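Local structure of MATE family efflux transporter (Vibrio cholerae, 6IDP) at residues I180-F185 with D190-A195; A285-L290 with M369-N374; P55-I60 with L135-S140. The protein probably expels drugs and other compounds from the cell across the bacterial membrane, using an H+-dependent conformational change. One frame throughout, in Å; residues are numbered along the deposited sequence.

Interaction 1 of 3, residues I180-F185 with D190-A195; sequences IFIFTF and DGAAIA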
# COMPACT_ATOMS: atom_id res chain seq x y z
N ILE A 180 19.21 -19.43 4.65
CA ILE A 180 20.65 -19.48 4.88
C ILE A 180 21.04 -18.71 6.14
O ILE A 180 21.85 -19.19 6.93
CB ILE A 180 21.43 -18.92 3.67
CG1 ILE A 180 21.14 -19.76 2.42
CG2 ILE A 180 22.92 -18.89 3.95
CD1 ILE A 180 21.90 -19.30 1.19
N PHE A 181 20.47 -17.53 6.32
CA PHE A 181 20.79 -16.72 7.48
C PHE A 181 20.00 -17.15 8.71
O PHE A 181 20.53 -17.16 9.82
CB PHE A 181 20.54 -15.24 7.19
CG PHE A 181 21.65 -14.58 6.41
CD1 PHE A 181 22.74 -14.03 7.07
CD2 PHE A 181 21.60 -14.52 5.03
CE1 PHE A 181 23.76 -13.43 6.36
CE2 PHE A 181 22.62 -13.92 4.31
CZ PHE A 181 23.70 -13.38 4.98
N ILE A 182 18.74 -17.52 8.52
CA ILE A 182 17.89 -17.95 9.62
C ILE A 182 18.34 -19.28 10.22
O ILE A 182 18.44 -19.41 11.44
CB ILE A 182 16.42 -18.07 9.18
CG1 ILE A 182 15.86 -16.69 8.82
CG2 ILE A 182 15.57 -18.70 10.27
CD1 ILE A 182 14.50 -16.73 8.15
N PHE A 183 18.64 -20.25 9.37
CA PHE A 183 18.93 -21.61 9.83
C PHE A 183 20.40 -22.00 9.73
O PHE A 183 21.01 -22.38 10.72
CB PHE A 183 18.07 -22.61 9.06
CG PHE A 183 16.60 -22.41 9.23
CD1 PHE A 183 16.05 -22.28 10.50
CD2 PHE A 183 15.76 -22.34 8.13
CE1 PHE A 183 14.69 -22.09 10.66
CE2 PHE A 183 14.40 -22.15 8.29
CZ PHE A 183 13.87 -22.02 9.56
N THR A 184 20.95 -21.92 8.52
CA THR A 184 22.32 -22.35 8.26
C THR A 184 23.32 -21.57 9.12
O THR A 184 24.34 -22.11 9.56
CB THR A 184 22.68 -22.19 6.76
OG1 THR A 184 21.76 -22.94 5.97
CG2 THR A 184 24.10 -22.67 6.48
N PHE A 185 23.01 -20.30 9.37
CA PHE A 185 23.83 -19.47 10.25
C PHE A 185 23.19 -19.32 11.63
O PHE A 185 23.75 -18.67 12.51
CB PHE A 185 24.07 -18.09 9.62
CG PHE A 185 24.94 -18.13 8.40
CD1 PHE A 185 25.91 -19.10 8.25
CD2 PHE A 185 24.79 -17.18 7.40
CE1 PHE A 185 26.71 -19.14 7.13
CE2 PHE A 185 25.59 -17.21 6.27
CZ PHE A 185 26.55 -18.19 6.14
N ASP A 190 16.94 -12.73 13.71
CA ASP A 190 17.80 -11.69 13.16
C ASP A 190 18.15 -11.99 11.71
O ASP A 190 18.30 -11.07 10.90
CB ASP A 190 19.08 -11.54 13.99
CG ASP A 190 18.82 -11.01 15.39
OD1 ASP A 190 17.69 -10.54 15.65
OD2 ASP A 190 19.74 -11.06 16.23
N GLY A 191 18.26 -13.27 11.39
CA GLY A 191 18.62 -13.70 10.05
C GLY A 191 17.66 -13.24 8.97
O GLY A 191 18.08 -12.93 7.85
N ALA A 192 16.37 -13.19 9.30
CA ALA A 192 15.36 -12.75 8.36
C ALA A 192 15.55 -11.28 8.00
O ALA A 192 15.41 -10.88 6.84
CB ALA A 192 13.97 -12.98 8.93
N ALA A 193 15.86 -10.47 9.01
CA ALA A 193 16.09 -9.04 8.81
C ALA A 193 17.37 -8.80 8.02
O ALA A 193 17.42 -7.91 7.16
CB ALA A 193 16.14 -8.33 10.15
N ILE A 194 18.40 -9.58 8.32
CA ILE A 194 19.67 -9.49 7.61
C ILE A 194 19.51 -9.87 6.14
O ILE A 194 20.07 -9.22 5.26
CB ILE A 194 20.73 -10.40 8.27
CG1 ILE A 194 21.01 -9.93 9.70
CG2 ILE A 194 22.02 -10.40 7.45
CD1 ILE A 194 21.83 -10.90 10.51
N ALA A 195 18.72 -10.91 5.88
CA ALA A 195 18.42 -11.31 4.51
C ALA A 195 17.70 -10.19 3.76
O ALA A 195 17.92 -9.99 2.57
CB ALA A 195 17.58 -12.59 4.50
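Ile182 and Gly191 bring their CA atoms to within 4.3 Å where the helical pieces 180-184 and 190-195 run roughly antiparallel, at 156°, with their axes 7.4 Å apart at closest approach. The first piece is ending: a pi-type turn widens its last coil, and Phe185 N bonds to Ile180 O at 2.9 Å. No hydrogen bond joins the two segments; across them the contact is close backbone packing and hydrocarbon. Gly191 has no side chain to keep the helices apart, and its carbonyl O, which also accepts the amide N-H of Ala195, lies 3.4 Å from Phe181 CB. The two helices form a helical hairpin of the MATE bundle, helix 161-184 turning through a short loop into helix 189-213; backbone hydrogen bonds pair Phe181 with Leu187 and Ile182 with Gly188, tying the turn to the helix end. From its CB the Phe181 ring stands up beside helix 189-213. Its CG is anti to its carbonyl carbon (chi1 -80°), which puts the ring over the methyl of Ile194: CG2 sits 4.0 Å from the ring centroid and 28° off the normal, a CH-pi contact, the two side chains crossing at about a right angle. Over the opposite face lies CE2 of Phe185, near the rim, while Phe181 CD1 lies at the edge of the Phe185 ring, in its plane. Ile182 takes the other flank of Gly191. Its CG1 rests 3.6 Å from Ala192 N, and CD1 continues to Ala192 CB at 3.9 Å, while its CG2 branch turns over one face of Phe183. Phe38 and Ile39 of helix 5-39 pack on the same Ile182, and Ile39 reaches Ala192 as well.

Interaction 2 of 3, residues A285-L290 with M369-N374; sequences AMTMSL and MVSVAN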
# COMPACT_ATOMS: atom_id res chain seq x y z
N ALA A 285 -2.04 -2.40 -7.91
CA ALA A 285 -1.01 -2.08 -8.88
C ALA A 285 -1.32 -0.77 -9.61
O ALA A 285 -0.42 0.02 -9.89
CB ALA A 285 -0.85 -3.21 -9.89
N MET A 286 -2.60 -0.55 -9.89
CA MET A 286 -3.04 0.63 -10.63
C MET A 286 -2.87 1.92 -9.81
O MET A 286 -2.66 2.99 -10.37
CB MET A 286 -4.50 0.48 -11.06
CG MET A 286 -4.84 1.16 -12.38
SD MET A 286 -6.41 0.60 -13.08
CE MET A 286 -6.43 -1.10 -12.50
N THR A 287 -2.95 1.80 -8.49
CA THR A 287 -2.78 2.97 -7.62
C THR A 287 -1.32 3.41 -7.55
O THR A 287 -1.00 4.43 -6.93
CB THR A 287 -3.29 2.71 -6.19
OG1 THR A 287 -2.56 1.62 -5.61
CG2 THR A 287 -4.78 2.37 -6.21
N MET A 288 -0.44 2.64 -8.17
CA MET A 288 0.97 3.01 -8.26
C MET A 288 1.37 3.41 -9.68
O MET A 288 2.35 4.11 -9.87
CB MET A 288 1.84 1.86 -7.76
CG MET A 288 1.76 1.63 -6.27
SD MET A 288 2.72 0.21 -5.72
CE MET A 288 1.82 -1.12 -6.51
N SER A 289 0.60 2.96 -10.66
CA SER A 289 0.92 3.24 -12.06
C SER A 289 0.14 4.44 -12.60
O SER A 289 0.66 5.22 -13.39
CB SER A 289 0.64 2.01 -12.93
OG SER A 289 -0.71 1.59 -12.81
N LEU A 290 -1.10 4.59 -12.15
CA LEU A 290 -1.97 5.66 -12.62
C LEU A 290 -1.59 7.07 -12.15
O LEU A 290 -1.62 8.01 -12.95
CB LEU A 290 -3.42 5.35 -12.22
CG LEU A 290 -4.52 6.29 -12.72
CD1 LEU A 290 -4.48 6.40 -14.23
CD2 LEU A 290 -5.88 5.81 -12.24
N MET A 369 -10.03 6.51 -6.70
CA MET A 369 -10.34 7.92 -6.56
C MET A 369 -9.40 8.61 -5.57
O MET A 369 -9.05 9.78 -5.76
CB MET A 369 -11.80 8.11 -6.14
CG MET A 369 -12.81 7.67 -7.20
SD MET A 369 -12.65 8.58 -8.75
CE MET A 369 -11.77 7.41 -9.78
N VAL A 370 -9.00 7.90 -4.52
CA VAL A 370 -8.04 8.43 -3.56
C VAL A 370 -6.71 8.74 -4.24
O VAL A 370 -6.17 9.84 -4.10
CB VAL A 370 -7.79 7.46 -2.38
CG1 VAL A 370 -6.55 7.88 -1.59
CG2 VAL A 370 -9.00 7.40 -1.47
N SER A 371 -6.19 7.77 -4.99
CA SER A 371 -4.92 7.93 -5.67
C SER A 371 -4.98 9.00 -6.76
O SER A 371 -4.01 9.71 -7.00
CB SER A 371 -4.46 6.60 -6.27
OG SER A 371 -5.31 6.21 -7.34
N VAL A 372 -6.14 9.12 -7.41
CA VAL A 372 -6.33 10.12 -8.46
C VAL A 372 -6.39 11.52 -7.86
O VAL A 372 -5.78 12.46 -8.39
CB VAL A 372 -7.61 9.84 -9.28
CG1 VAL A 372 -8.02 11.07 -10.09
CG2 VAL A 372 -7.41 8.64 -10.19
N ALA A 373 -7.11 11.66 -6.75
CA ALA A 373 -7.20 12.94 -6.04
C ALA A 373 -5.81 13.44 -5.62
O ALA A 373 -5.48 14.61 -5.82
CB ALA A 373 -8.10 12.80 -4.83
N ASN A 374 -5.01 12.55 -5.02
CA ASN A 374 -3.64 12.89 -4.64
C ASN A 374 -2.80 13.30 -5.85
O ASN A 374 -2.02 14.25 -5.78
CB ASN A 374 -2.97 11.71 -3.93
CG ASN A 374 -3.38 11.59 -2.47
OD1 ASN A 374 -3.48 12.59 -1.76
ND2 ASN A 374 -3.61 10.36 -2.02
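Thr287 and Ser371 meet between helices 281-299 and 360-375, with their CA atoms 5.7 Å apart. At Thr287 the CB lies 4.1 Å from Ser371 CB. The chain then forks: the methyl CG2 goes on to Ser371 OG, 4.0 Å away, a van der Waals contact and no more, while OG1 turns back and hydrogen-bonds to Leu284 O of its own helix. With chi1 at 60°, OG1 sits between the backbone N and the carbonyl carbon, within reach of Leu284 O. Ser371 repeats the pattern on its side, its OG bonding to Leu368 O. Both hydroxyls are thus satisfied by their own helices, and none of the segments' polar groups bonds across. A turn further along, Leu290 has CG anti to its backbone N (chi1 -175°) and extends CD2 to Val372 CG2 at 3.8 Å, the branched ends passing obliquely; Leu309 of helix 303-330 packs on the same leucine. The coil of 285-290 departs from regular alpha geometry here: Met288 N reaches Ala285 O at 3.1 Å, and Ser289 N makes weak bonds to Ala285 O and Met286 O. Next to it, Met288 O takes a hydrogen bond from Arg155 NE. A bound monoolein molecule lies about 7 Å from the Thr287 side chain. Serine and threonine hydroxyls in membrane helices commonly bond back to a carbonyl of the preceding turn, as both do here where two helices of the second MatE region of the transporter join.

Interaction 3 of 3, residues P55-I60 with L135-S140; sequences PIQMVI and LWWLAS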
# COMPACT_ATOMS: atom_id res chain seq x y z
N PRO A 55 3.07 -3.78 14.34
CA PRO A 55 2.51 -2.42 14.44
C PRO A 55 3.54 -1.32 14.17
O PRO A 55 3.19 -0.30 13.56
CB PRO A 55 2.01 -2.35 15.89
CG PRO A 55 2.81 -3.37 16.61
CD PRO A 55 3.00 -4.48 15.63
N ILE A 56 4.78 -1.50 14.61
CA ILE A 56 5.81 -0.51 14.37
C ILE A 56 6.17 -0.48 12.89
O ILE A 56 6.66 0.52 12.37
CB ILE A 56 7.08 -0.78 15.23
CG1 ILE A 56 7.82 0.53 15.53
CG2 ILE A 56 8.00 -1.78 14.57
CD1 ILE A 56 7.02 1.50 16.37
N GLN A 57 5.89 -1.59 12.20
CA GLN A 57 6.13 -1.68 10.76
C GLN A 57 5.10 -0.88 9.99
O GLN A 57 5.43 -0.20 9.01
CB GLN A 57 6.11 -3.14 10.31
CG GLN A 57 6.46 -3.35 8.84
CD GLN A 57 6.30 -4.79 8.41
OE1 GLN A 57 5.22 -5.37 8.52
NE2 GLN A 57 7.38 -5.39 7.93
N MET A 58 3.84 -0.96 10.42
CA MET A 58 2.76 -0.24 9.76
C MET A 58 3.02 1.26 9.76
O MET A 58 2.73 1.95 8.78
CB MET A 58 1.42 -0.53 10.44
CG MET A 58 0.92 -1.95 10.27
SD MET A 58 -0.82 -2.07 10.74
CE MET A 58 -0.79 -1.28 12.34
N VAL A 59 3.57 1.75 10.87
CA VAL A 59 3.91 3.16 11.00
C VAL A 59 4.98 3.58 9.99
O VAL A 59 4.83 4.60 9.32
CB VAL A 59 4.40 3.48 12.43
CG1 VAL A 59 5.08 4.83 12.48
CG2 VAL A 59 3.23 3.42 13.40
N ILE A 60 6.04 2.78 9.88
CA ILE A 60 7.11 3.07 8.93
C ILE A 60 6.58 3.00 7.50
O ILE A 60 6.89 3.87 6.68
CB ILE A 60 8.29 2.09 9.07
CG1 ILE A 60 8.78 2.03 10.52
CG2 ILE A 60 9.42 2.49 8.13
CD1 ILE A 60 9.20 3.37 11.07
N LEU A 135 17.38 -3.82 16.15
CA LEU A 135 18.59 -3.25 15.57
C LEU A 135 18.68 -3.64 14.09
O LEU A 135 18.76 -2.77 13.22
CB LEU A 135 19.83 -3.72 16.32
CG LEU A 135 20.01 -3.12 17.71
CD1 LEU A 135 21.23 -3.71 18.41
CD2 LEU A 135 20.13 -1.61 17.62
N TRP A 136 18.64 -4.94 13.83
CA TRP A 136 18.67 -5.44 12.46
C TRP A 136 17.41 -5.06 11.70
O TRP A 136 17.47 -4.70 10.52
CB TRP A 136 18.85 -6.96 12.46
CG TRP A 136 20.14 -7.42 13.05
CD1 TRP A 136 20.33 -7.96 14.29
CD2 TRP A 136 21.43 -7.40 12.42
NE1 TRP A 136 21.66 -8.27 14.47
CE2 TRP A 136 22.35 -7.93 13.33
CE3 TRP A 136 21.89 -6.97 11.17
CZ2 TRP A 136 23.71 -8.05 13.04
CZ3 TRP A 136 23.24 -7.10 10.88
CH2 TRP A 136 24.13 -7.63 11.81
N TRP A 137 16.26 -5.15 12.36
CA TRP A 137 14.99 -4.94 11.67
C TRP A 137 14.76 -3.49 11.27
O TRP A 137 14.29 -3.22 10.16
CB TRP A 137 13.81 -5.44 12.51
CG TRP A 137 12.54 -5.30 11.76
CD1 TRP A 137 12.00 -6.21 10.89
CD2 TRP A 137 11.66 -4.17 11.76
NE1 TRP A 137 10.83 -5.72 10.36
CE2 TRP A 137 10.60 -4.47 10.88
CE3 TRP A 137 11.66 -2.94 12.42
CZ2 TRP A 137 9.55 -3.58 10.65
CZ3 TRP A 137 10.62 -2.06 12.19
CH2 TRP A 137 9.58 -2.39 11.31
N LEU A 138 15.07 -2.56 12.16
CA LEU A 138 14.93 -1.14 11.84
C LEU A 138 15.88 -0.76 10.71
O LEU A 138 15.57 0.10 9.88
CB LEU A 138 15.19 -0.26 13.07
CG LEU A 138 14.02 -0.15 14.05
CD1 LEU A 138 14.46 0.51 15.35
CD2 LEU A 138 12.88 0.63 13.42
N ALA A 139 17.04 -1.41 10.67
CA ALA A 139 18.01 -1.21 9.60
C ALA A 139 17.44 -1.68 8.27
O ALA A 139 17.67 -1.07 7.23
CB ALA A 139 19.30 -1.93 9.91
N SER A 140 16.69 -2.78 8.31
CA SER A 140 16.03 -3.32 7.12
C SER A 140 14.87 -2.42 6.70
O SER A 140 14.58 -2.30 5.51
CB SER A 140 15.53 -4.74 7.38
OG SER A 140 14.45 -4.74 8.29
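Trp137 of helix 124-156 spans the distance to Ile56 and Gln57 of helix 54-80, a helix-helix contact inside the first MatE region of the transporter bundle. The backbones stay well apart, Gln57 and Leu138 being 8.9 Å from CA to CA, and one large side chain bridges the interval. Trp137 holds CG anti to its backbone N (chi1 -176°), which swings the indole straight out from its own helix and sends the six-membered ring forward. CZ3 meets Ile56 CG2 at 3.6 Å, an oblique approach. Ile56 itself has chi1 at -152°, placing CG1 roughly anti to the backbone N and the shorter CG2 branch between N and the carbonyl carbon, where it faces the indole. The leading corner, CH2, comes to 3.6 Å from Gln57 CA, so the ring abuts the helix backbone as well as its side chains. Leu109 of helix 84-111 packs on Ile56 too, and Tyr133, one turn before Trp137, brings its own ring against the indole. Bound monoolein touches Leu135 and Leu138, and monoolein also comes within about 4 Å of the Gln57 side chain, so this part of the bundle borders lipid. Gln57 is stretched out through CB and CG and crosses the indole at about a right angle, meeting its edge with CB and CG near the ring plane. CB lies 3.5 Å from Trp137 CZ2, and CG follows at 3.6 Å from the same carbon. The amide is rotated about the CG-CD bond, its plane 46° from that of the indole, and its nitrogen NE2 stops 3.9 Å from Trp137 CZ2.

Read from the N terminus, the three contacts follow in series; none nests in or crosses another. Interaction 3 comes first, closing a loop of 74 mostly helical residues between helices 54-80 and 124-156. Interaction 1 then closes the short turn between helices 161-184 and 189-213, and interaction 2 closes a 78-residue span between helices 281-299 and 360-375, in the second MatE region. Interactions 1 and 3 are neighbours, centres 17 Å apart: Trp136, next to Trp137 in segment 135-140, packs on Asp190, Ala193 and Ile194, joining helix 124-156 to the hairpin. Interaction 2 stands apart, its nearest atoms about 14 Å from interaction 3 and about 20 Å from interaction 1.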